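PDB 2R8R: sensor protein from Pseudomonas syringae pv. tomato, which probably acts as a membrane-bound histidine kinase of a two-component system, using ATP to phosphorylate a histidine, and is represented here by its N-terminal sensor domain. Local coordinates for residues V126-T140 and N196-A208. Sequence-based numbering, arbitrary orientation.
Sequences VQHLESLNDQVRGIT and NLTALREMAMQTA
Selenomethionine Met203 reaches out of helix 196-208 to meet Val126, Leu132, Gln135, Val136 and Ile139, and shows how one long side chain can span a gap where the axes of helices 133-140 and 196-208 come no closer than 10.3 Å. Its chain runs straight to the selenium and then turns at chi3 (-117°), directing CE toward Ile139; the 3.2 Å between Met203 CE and Ile139 CD1 is too close for two methyl groups, however, so the exact placing of CE is doubtful. The selenium rests 4.0 Å from Val136 CG2, while the Gln135 side chain, coming from the opposite direction, brings its amide carbon alongside it. Nearer the backbone, Val126 crosses Met203 at about a right angle; its CG2, anti to the backbone N, touches Thr207 OG1 (3.5 Å) and the backbone at Ala204 N.

The two helices run nearly antiparallel, at 163°, in a P-loop NTPase-like domain: segment 126-140 continues from the end of strand 119-125, and helix 196-208 leans on strand 158-161 through Ala204 and Leu161. Leu200 CD2 fills the angle between Val126 CG1 and Val136 CG2, 4.1 Å from each, and the same side chain touches the probable Walker A loop.

No hydrogen bond joins the segments directly. Within its own helix, Thr207 OG1 donates to Met203 O at 2.8 Å from above the carbonyl plane, on the face opposite Thr207 N, and Thr207 turns its CG2 tip to tip toward Leu129 CD1. At the other end Asn196 slides past Ile139 in the reverse direction: ND2 approaches Thr140 CA and CG2, while OD1 faces Ile139 CG2 and does not bond with Ile139 O.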
ATOM      1  N   VAL A 126       1.056   9.047   0.008  1.00 15.65           N
ATOM      2  CA  VAL A 126       0.333  10.195   0.551  1.00 16.41           C
ATOM      3  C   VAL A 126      -0.655  10.829  -0.433  1.00 16.87           C
ATOM      4  O   VAL A 126      -1.641  11.413   0.003  1.00 16.50           O
ATOM      5  CB  VAL A 126       1.300  11.260   1.086  1.00 16.11           C
ATOM      6  CG1 VAL A 126       2.003  11.986  -0.046  1.00 13.68           C
ATOM      7  CG2 VAL A 126       0.549  12.198   1.965  1.00 16.26           C
ATOM      8  N   GLN A 127      -0.388  10.690  -1.737  1.00 17.46           N
ATOM      9  CA  GLN A 127      -1.208  11.291  -2.815  1.00 18.93           C
ATOM     10  C   GLN A 127      -2.676  10.860  -2.839  1.00 19.53           C
ATOM     11  O   GLN A 127      -3.540  11.572  -3.388  1.00 19.34           O
ATOM     12  CB  GLN A 127      -0.611  10.953  -4.190  1.00 18.55           C
ATOM     13  CG  GLN A 127      -0.568   9.466  -4.469  1.00 20.43           C
ATOM     14  CD  GLN A 127       0.176   9.096  -5.727  1.00 22.95           C
ATOM     15  OE1 GLN A 127      -0.437   9.119  -6.794  1.00 28.25           O
ATOM     16  NE2 GLN A 127       1.498   8.716  -5.620  1.00 23.09           N
ATOM     17  N   HIS A 128      -2.945   9.685  -2.263  1.00 20.24           N
ATOM     18  CA  HIS A 128      -4.271   9.089  -2.270  1.00 20.61           C
ATOM     19  C   HIS A 128      -5.224   9.690  -1.280  1.00 21.92           C
ATOM     20  O   HIS A 128      -6.424   9.555  -1.429  1.00 23.41           O
ATOM     21  CB  HIS A 128      -4.174   7.577  -2.069  1.00 20.37           C
ATOM     22  CG  HIS A 128      -3.389   6.895  -3.139  1.00 19.01           C
ATOM     23  ND1 HIS A 128      -3.890   6.673  -4.408  1.00 17.94           N
ATOM     24  CD2 HIS A 128      -2.119   6.433  -3.145  1.00 17.44           C
ATOM     25  CE1 HIS A 128      -2.970   6.075  -5.138  1.00 18.76           C
ATOM     26  NE2 HIS A 128      -1.885   5.918  -4.394  1.00 20.62           N
ATOM     27  N   LEU A 129      -4.720  10.393  -0.286  1.00 23.60           N
ATOM     28  CA  LEU A 129      -5.605  11.034   0.674  1.00 24.96           C
ATOM     29  C   LEU A 129      -6.545  12.050   0.005  1.00 25.69           C
ATOM     30  O   LEU A 129      -6.076  12.937  -0.710  1.00 25.77           O
ATOM     31  CB  LEU A 129      -4.792  11.714   1.769  1.00 24.59           C
ATOM     32  CG  LEU A 129      -4.100  10.714   2.700  1.00 25.54           C
ATOM     33  CD1 LEU A 129      -3.220  11.460   3.692  1.00 26.24           C
ATOM     34  CD2 LEU A 129      -5.155   9.839   3.421  1.00 24.93           C
ATOM     35  N   GLU A 130      -7.851  11.928   0.285  1.00 26.42           N
ATOM     36  CA  GLU A 130      -8.878  12.819  -0.286  1.00 27.42           C
ATOM     37  C   GLU A 130      -8.573  14.318  -0.171  1.00 28.00           C
ATOM     38  O   GLU A 130      -8.611  15.043  -1.164  1.00 27.33           O
ATOM     39  CB  GLU A 130     -10.244  12.542   0.355  1.00 27.77           C
ATOM     40  CG  GLU A 130     -11.158  11.682  -0.485  1.00 28.75           C
ATOM     41  CD  GLU A 130     -12.409  11.233   0.269  1.00 28.84           C
ATOM     42  OE1 GLU A 130     -12.780  11.836   1.306  1.00 30.79           O
ATOM     43  OE2 GLU A 130     -13.015  10.248  -0.181  1.00 30.46           O
ATOM     44  N   SER A 131      -8.259  14.757   1.052  1.00 28.94           N
ATOM     45  CA  SER A 131      -7.918  16.156   1.346  1.00 29.35           C
ATOM     46  C   SER A 131      -6.794  16.740   0.485  1.00 29.69           C
ATOM     47  O   SER A 131      -6.716  17.956   0.321  1.00 30.64           O
ATOM     48  CB  SER A 131      -7.503  16.277   2.804  1.00 29.20           C
ATOM     49  OG  SER A 131      -6.354  15.475   3.050  1.00 30.37           O
ATOM     50  N   LEU A 132      -5.934  15.868  -0.051  1.00 29.80           N
ATOM     51  CA  LEU A 132      -4.735  16.242  -0.818  1.00 29.46           C
ATOM     52  C   LEU A 132      -4.883  16.049  -2.352  1.00 29.97           C
ATOM     53  O   LEU A 132      -3.924  16.307  -3.084  1.00 30.45           O
ATOM     54  CB  LEU A 132      -3.533  15.395  -0.306  1.00 28.52           C
ATOM     55  CG  LEU A 132      -3.065  15.618   1.150  1.00 27.76           C
ATOM     56  CD1 LEU A 132      -1.854  14.742   1.543  1.00 23.26           C
ATOM     57  CD2 LEU A 132      -2.745  17.120   1.400  1.00 25.77           C
ATOM     58  N   ASN A 133      -6.049  15.597  -2.837  1.00 30.48           N
ATOM     59  CA  ASN A 133      -6.217  15.223  -4.275  1.00 31.01           C
ATOM     60  C   ASN A 133      -5.881  16.381  -5.233  1.00 31.25           C
ATOM     61  O   ASN A 133      -5.104  16.204  -6.179  1.00 30.31           O
ATOM     62  CB  ASN A 133      -7.655  14.717  -4.560  1.00 31.15           C
ATOM     63  CG  ASN A 133      -7.789  13.974  -5.916  1.00 32.11           C
ATOM     64  OD1 ASN A 133      -8.270  14.538  -6.927  1.00 36.01           O
ATOM     65  ND2 ASN A 133      -7.395  12.701  -5.929  1.00 34.14           N
ATOM     66  N   ASP A 134      -6.487  17.543  -4.953  1.00 31.72           N
ATOM     67  CA  ASP A 134      -6.300  18.788  -5.701  1.00 32.19           C
ATOM     68  C   ASP A 134      -4.896  19.385  -5.557  1.00 32.06           C
ATOM     69  O   ASP A 134      -4.325  19.849  -6.525  1.00 32.55           O
ATOM     70  CB  ASP A 134      -7.350  19.821  -5.282  1.00 32.47           C
ATOM     71  CG  ASP A 134      -8.782  19.383  -5.634  1.00 35.24           C
ATOM     72  OD1 ASP A 134      -8.937  18.307  -6.265  1.00 39.56           O
ATOM     73  OD2 ASP A 134      -9.757  20.109  -5.287  1.00 36.36           O
ATOM     74  N   GLN A 135      -4.334  19.380  -4.357  1.00 31.95           N
ATOM     75  CA  GLN A 135      -2.936  19.784  -4.181  1.00 31.38           C
ATOM     76  C   GLN A 135      -2.018  18.906  -5.036  1.00 30.94           C
ATOM     77  O   GLN A 135      -1.200  19.427  -5.784  1.00 31.15           O
ATOM     78  CB  GLN A 135      -2.543  19.747  -2.704  1.00 31.33           C
ATOM     79  CG  GLN A 135      -1.233  20.469  -2.381  1.00 32.00           C
ATOM     80  CD  GLN A 135      -0.894  20.409  -0.891  1.00 32.41           C
ATOM     81  OE1 GLN A 135      -1.679  19.898  -0.092  1.00 35.00           O
ATOM     82  NE2 GLN A 135       0.273  20.932  -0.516  1.00 32.66           N
ATOM     83  N   VAL A 136      -2.178  17.585  -4.960  1.00 30.63           N
ATOM     84  CA  VAL A 136      -1.367  16.677  -5.782  1.00 30.68           C
ATOM     85  C   VAL A 136      -1.535  16.907  -7.296  1.00 30.54           C
ATOM     86  O   VAL A 136      -0.540  16.950  -8.028  1.00 30.60           O
ATOM     87  CB  VAL A 136      -1.613  15.181  -5.430  1.00 30.80           C
ATOM     88  CG1 VAL A 136      -0.804  14.230  -6.376  1.00 30.75           C
ATOM     89  CG2 VAL A 136      -1.259  14.911  -3.983  1.00 30.62           C
ATOM     90  N   ARG A 137      -2.773  17.059  -7.761  1.00 30.84           N
ATOM     91  CA  ARG A 137      -3.047  17.312  -9.181  1.00 31.12           C
ATOM     92  C   ARG A 137      -2.459  18.664  -9.634  1.00 30.88           C
ATOM     93  O   ARG A 137      -1.926  18.765 -10.729  1.00 30.15           O
ATOM     94  CB  ARG A 137      -4.557  17.260  -9.450  1.00 31.02           C
ATOM     95  CG  ARG A 137      -4.994  17.415 -10.929  1.00 31.66           C
ATOM     96  CD  ARG A 137      -6.509  17.082 -11.072  1.00 31.66           C
ATOM     97  NE  ARG A 137      -7.122  17.575 -12.302  0.50 31.33           N
ATOM     98  CZ  ARG A 137      -8.440  17.584 -12.544  0.50 31.53           C
ATOM     99  NH1 ARG A 137      -9.308  17.131 -11.640  0.50 30.66           N
ATOM    100  NH2 ARG A 137      -8.899  18.053 -13.699  0.50 31.05           N
ATOM    101  N   GLY A 138      -2.550  19.671  -8.765  1.00 30.96           N
ATOM    102  CA  GLY A 138      -2.005  20.991  -9.019  1.00 31.89           C
ATOM    103  C   GLY A 138      -0.494  20.999  -9.140  1.00 33.01           C
ATOM    104  O   GLY A 138       0.070  21.805  -9.856  1.00 33.15           O
ATOM    105  N   ILE A 139       0.159  20.087  -8.433  1.00 34.10           N
ATOM    106  CA  ILE A 139       1.602  20.018  -8.408  1.00 34.62           C
ATOM    107  C   ILE A 139       2.064  19.158  -9.574  1.00 33.97           C
ATOM    108  O   ILE A 139       2.845  19.611 -10.386  1.00 33.73           O
ATOM    109  CB  ILE A 139       2.086  19.462  -7.038  1.00 35.31           C
ATOM    110  CG1 ILE A 139       2.092  20.590  -6.010  1.00 36.10           C
ATOM    111  CG2 ILE A 139       3.494  18.806  -7.115  1.00 35.77           C
ATOM    112  CD1 ILE A 139       2.247  20.057  -4.587  1.00 35.58           C
ATOM    113  N   THR A 140       1.545  17.937  -9.674  1.00 33.72           N
ATOM    114  CA  THR A 140       2.057  16.952 -10.627  1.00 33.18           C
ATOM    115  C   THR A 140       1.415  16.995 -12.012  1.00 33.13           C
ATOM    116  O   THR A 140       1.978  16.442 -12.959  1.00 33.89           O
ATOM    117  CB  THR A 140       1.889  15.495 -10.088  1.00 33.27           C
ATOM    118  OG1 THR A 140       0.498  15.196  -9.978  1.00 33.50           O
ATOM    119  CG2 THR A 140       2.564  15.302  -8.730  1.00 31.55           C
ATOM    120  N   ASN A 196       8.458  17.800  -7.577  1.00 22.28           N
ATOM    121  CA  ASN A 196       7.240  17.105  -7.163  1.00 22.17           C
ATOM    122  C   ASN A 196       7.447  16.139  -5.985  1.00 21.96           C
ATOM    123  O   ASN A 196       6.649  16.105  -5.043  1.00 21.61           O
ATOM    124  CB  ASN A 196       6.647  16.328  -8.348  1.00 23.21           C
ATOM    125  CG  ASN A 196       6.037  17.234  -9.412  1.00 22.74           C
ATOM    126  OD1 ASN A 196       5.821  18.419  -9.179  1.00 26.17           O
ATOM    127  ND2 ASN A 196       5.764  16.667 -10.594  1.00 20.38           N
ATOM    128  N   LEU A 197       8.541  15.385  -6.025  1.00 21.47           N
ATOM    129  CA  LEU A 197       8.849  14.423  -4.974  1.00 21.45           C
ATOM    130  C   LEU A 197       9.203  15.117  -3.646  1.00 21.23           C
ATOM    131  O   LEU A 197       8.910  14.595  -2.582  1.00 22.33           O
ATOM    132  CB  LEU A 197       9.963  13.455  -5.438  1.00 21.20           C
ATOM    133  CG  LEU A 197       9.594  12.497  -6.584  1.00 21.77           C
ATOM    134  CD1 LEU A 197      10.858  11.780  -7.173  1.00 19.50           C
ATOM    135  CD2 LEU A 197       8.495  11.472  -6.164  1.00 17.55           C
ATOM    136  N   THR A 198       9.810  16.288  -3.708  1.00 20.97           N
ATOM    137  CA  THR A 198      10.071  17.111  -2.534  1.00 20.37           C
ATOM    138  C   THR A 198       8.764  17.569  -1.904  1.00 20.51           C
ATOM    139  O   THR A 198       8.592  17.505  -0.671  1.00 20.74           O
ATOM    140  CB  THR A 198      10.916  18.357  -2.917  1.00 20.93           C
ATOM    141  OG1 THR A 198      12.227  17.922  -3.300  1.00 21.14           O
ATOM    142  CG2 THR A 198      11.019  19.355  -1.767  1.00 18.09           C
ATOM    143  N   ALA A 199       7.843  18.012  -2.763  1.00 19.67           N
ATOM    144  CA  ALA A 199       6.523  18.452  -2.349  1.00 18.90           C
ATOM    145  C   ALA A 199       5.760  17.306  -1.671  1.00 18.49           C
ATOM    146  O   ALA A 199       5.188  17.483  -0.627  1.00 18.81           O
ATOM    147  CB  ALA A 199       5.737  19.001  -3.589  1.00 18.92           C
ATOM    148  N   LEU A 200       5.769  16.125  -2.267  1.00 18.37           N
ATOM    149  CA  LEU A 200       5.066  14.952  -1.726  1.00 18.22           C
ATOM    150  C   LEU A 200       5.682  14.432  -0.416  1.00 18.64           C
ATOM    151  O   LEU A 200       4.965  13.995   0.477  1.00 17.76           O
ATOM    152  CB  LEU A 200       5.036  13.836  -2.762  1.00 17.67           C
ATOM    153  CG  LEU A 200       4.134  14.116  -3.961  1.00 17.27           C
ATOM    154  CD1 LEU A 200       4.593  13.266  -5.171  1.00 17.31           C
ATOM    155  CD2 LEU A 200       2.674  13.858  -3.598  1.00 16.50           C
ATOM    156  N   ARG A 201       7.008  14.502  -0.311  1.00 19.18           N
ATOM    157  CA  ARG A 201       7.708  14.143   0.909  1.00 19.45           C
ATOM    158  C   ARG A 201       7.290  15.031   2.078  1.00 20.60           C
ATOM    159  O   ARG A 201       7.098  14.557   3.172  1.00 20.46           O
ATOM    160  CB  ARG A 201       9.212  14.234   0.700  1.00 19.59           C
ATOM    161  CG  ARG A 201      10.038  13.962   1.965  1.00 19.04           C
ATOM    162  CD  ARG A 201      11.482  14.126   1.696  1.00 18.59           C
ATOM    163  NE  ARG A 201      12.314  13.497   2.718  1.00 19.13           N
ATOM    164  CZ  ARG A 201      13.638  13.622   2.786  1.00 17.50           C
ATOM    165  NH1 ARG A 201      14.322  14.344   1.894  1.00 18.41           N
ATOM    166  NH2 ARG A 201      14.292  12.981   3.723  1.00 16.54           N
ATOM    167  N   GLU A 202       7.159  16.331   1.831  1.00 22.33           N
ATOM    168  CA  GLU A 202       6.651  17.265   2.821  1.00 22.81           C
ATOM    169  C   GLU A 202       5.208  16.951   3.197  1.00 23.19           C
ATOM    170  O   GLU A 202       4.848  17.026   4.355  1.00 23.48           O
ATOM    171  CB  GLU A 202       6.791  18.683   2.287  1.00 22.84           C
ATOM    172  CG  GLU A 202       6.112  19.768   3.121  1.00 24.62           C
ATOM    173  CD  GLU A 202       6.343  21.158   2.541  1.00 25.29           C
ATOM    174  OE1 GLU A 202       7.179  21.905   3.082  1.00 30.47           O
ATOM    175  OE2 GLU A 202       5.723  21.493   1.511  1.00 30.38           O
HETATM  176  N   MSE A 203       4.386  16.588   2.224  1.00 23.67           N
HETATM  177  CA  MSE A 203       3.014  16.155   2.503  1.00 24.77           C
HETATM  178  C   MSE A 203       2.959  14.926   3.402  1.00 23.94           C
HETATM  179  O   MSE A 203       2.193  14.882   4.352  1.00 23.41           O
HETATM  180  CB  MSE A 203       2.252  15.853   1.195  1.00 24.67           C
HETATM  181  CG  MSE A 203       1.761  17.112   0.494  1.00 25.70           C
HETATM  182 SE   MSE A 203       0.773  16.780  -1.139  0.70 28.59          SE
HETATM  183  CE  MSE A 203       1.921  17.652  -2.435  1.00 25.27           C
ATOM    184  N   ALA A 204       3.764  13.922   3.084  1.00 23.73           N
ATOM    185  CA  ALA A 204       3.826  12.702   3.895  1.00 23.46           C
ATOM    186  C   ALA A 204       4.239  13.063   5.332  1.00 23.56           C
ATOM    187  O   ALA A 204       3.666  12.573   6.300  1.00 22.49           O
ATOM    188  CB  ALA A 204       4.816  11.677   3.259  1.00 22.23           C
HETATM  189  N   MSE A 205       5.242  13.923   5.467  1.00 24.63           N
HETATM  190  CA  MSE A 205       5.705  14.318   6.801  1.00 27.07           C
HETATM  191  C   MSE A 205       4.659  15.118   7.555  1.00 26.13           C
HETATM  192  O   MSE A 205       4.433  14.879   8.729  1.00 25.85           O
HETATM  193  CB  MSE A 205       7.009  15.101   6.722  1.00 26.61           C
HETATM  194  CG  MSE A 205       8.199  14.181   6.619  1.00 29.17           C
HETATM  195 SE   MSE A 205       9.811  15.177   6.442  0.70 34.11          SE
HETATM  196  CE  MSE A 205      11.186  13.743   6.356  1.00 26.57           C
ATOM    197  N   GLN A 206       4.031  16.076   6.881  1.00 26.62           N
ATOM    198  CA  GLN A 206       2.963  16.857   7.486  1.00 26.71           C
ATOM    199  C   GLN A 206       1.795  15.946   7.870  1.00 26.81           C
ATOM    200  O   GLN A 206       1.232  16.079   8.944  1.00 27.07           O
ATOM    201  CB  GLN A 206       2.498  17.931   6.527  1.00 26.72           C
ATOM    202  CG  GLN A 206       3.461  19.113   6.352  1.00 26.89           C
ATOM    203  CD  GLN A 206       3.014  20.052   5.213  1.00 28.15           C
ATOM    204  OE1 GLN A 206       2.197  19.670   4.349  1.00 30.39           O
ATOM    205  NE2 GLN A 206       3.567  21.272   5.193  1.00 28.39           N
ATOM    206  N   THR A 207       1.434  15.015   6.988  1.00 27.11           N
ATOM    207  CA  THR A 207       0.447  13.980   7.315  1.00 27.11           C
ATOM    208  C   THR A 207       0.827  13.173   8.564  1.00 27.27           C
ATOM    209  O   THR A 207      -0.003  13.021   9.453  1.00 26.36           O
ATOM    210  CB  THR A 207       0.204  13.007   6.147  1.00 26.90           C
ATOM    211  OG1 THR A 207      -0.244  13.739   4.995  1.00 26.35           O
ATOM    212  CG2 THR A 207      -0.880  11.909   6.524  1.00 26.61           C
ATOM    213  N   ALA A 208       2.072  12.686   8.629  1.00 27.97           N
ATOM    214  CA  ALA A 208       2.533  11.879   9.768  1.00 28.74           C
ATOM    215  C   ALA A 208       2.568  12.660  11.077  1.00 30.48           C
ATOM    216  O   ALA A 208       2.328  12.074  12.151  1.00 31.43           O
ATOM    217  CB  ALA A 208       3.905  11.235   9.499  1.00 28.19           C
TER
HETATM  218  O   HOH W   1       2.209  20.200   1.940  1.00 45.46           O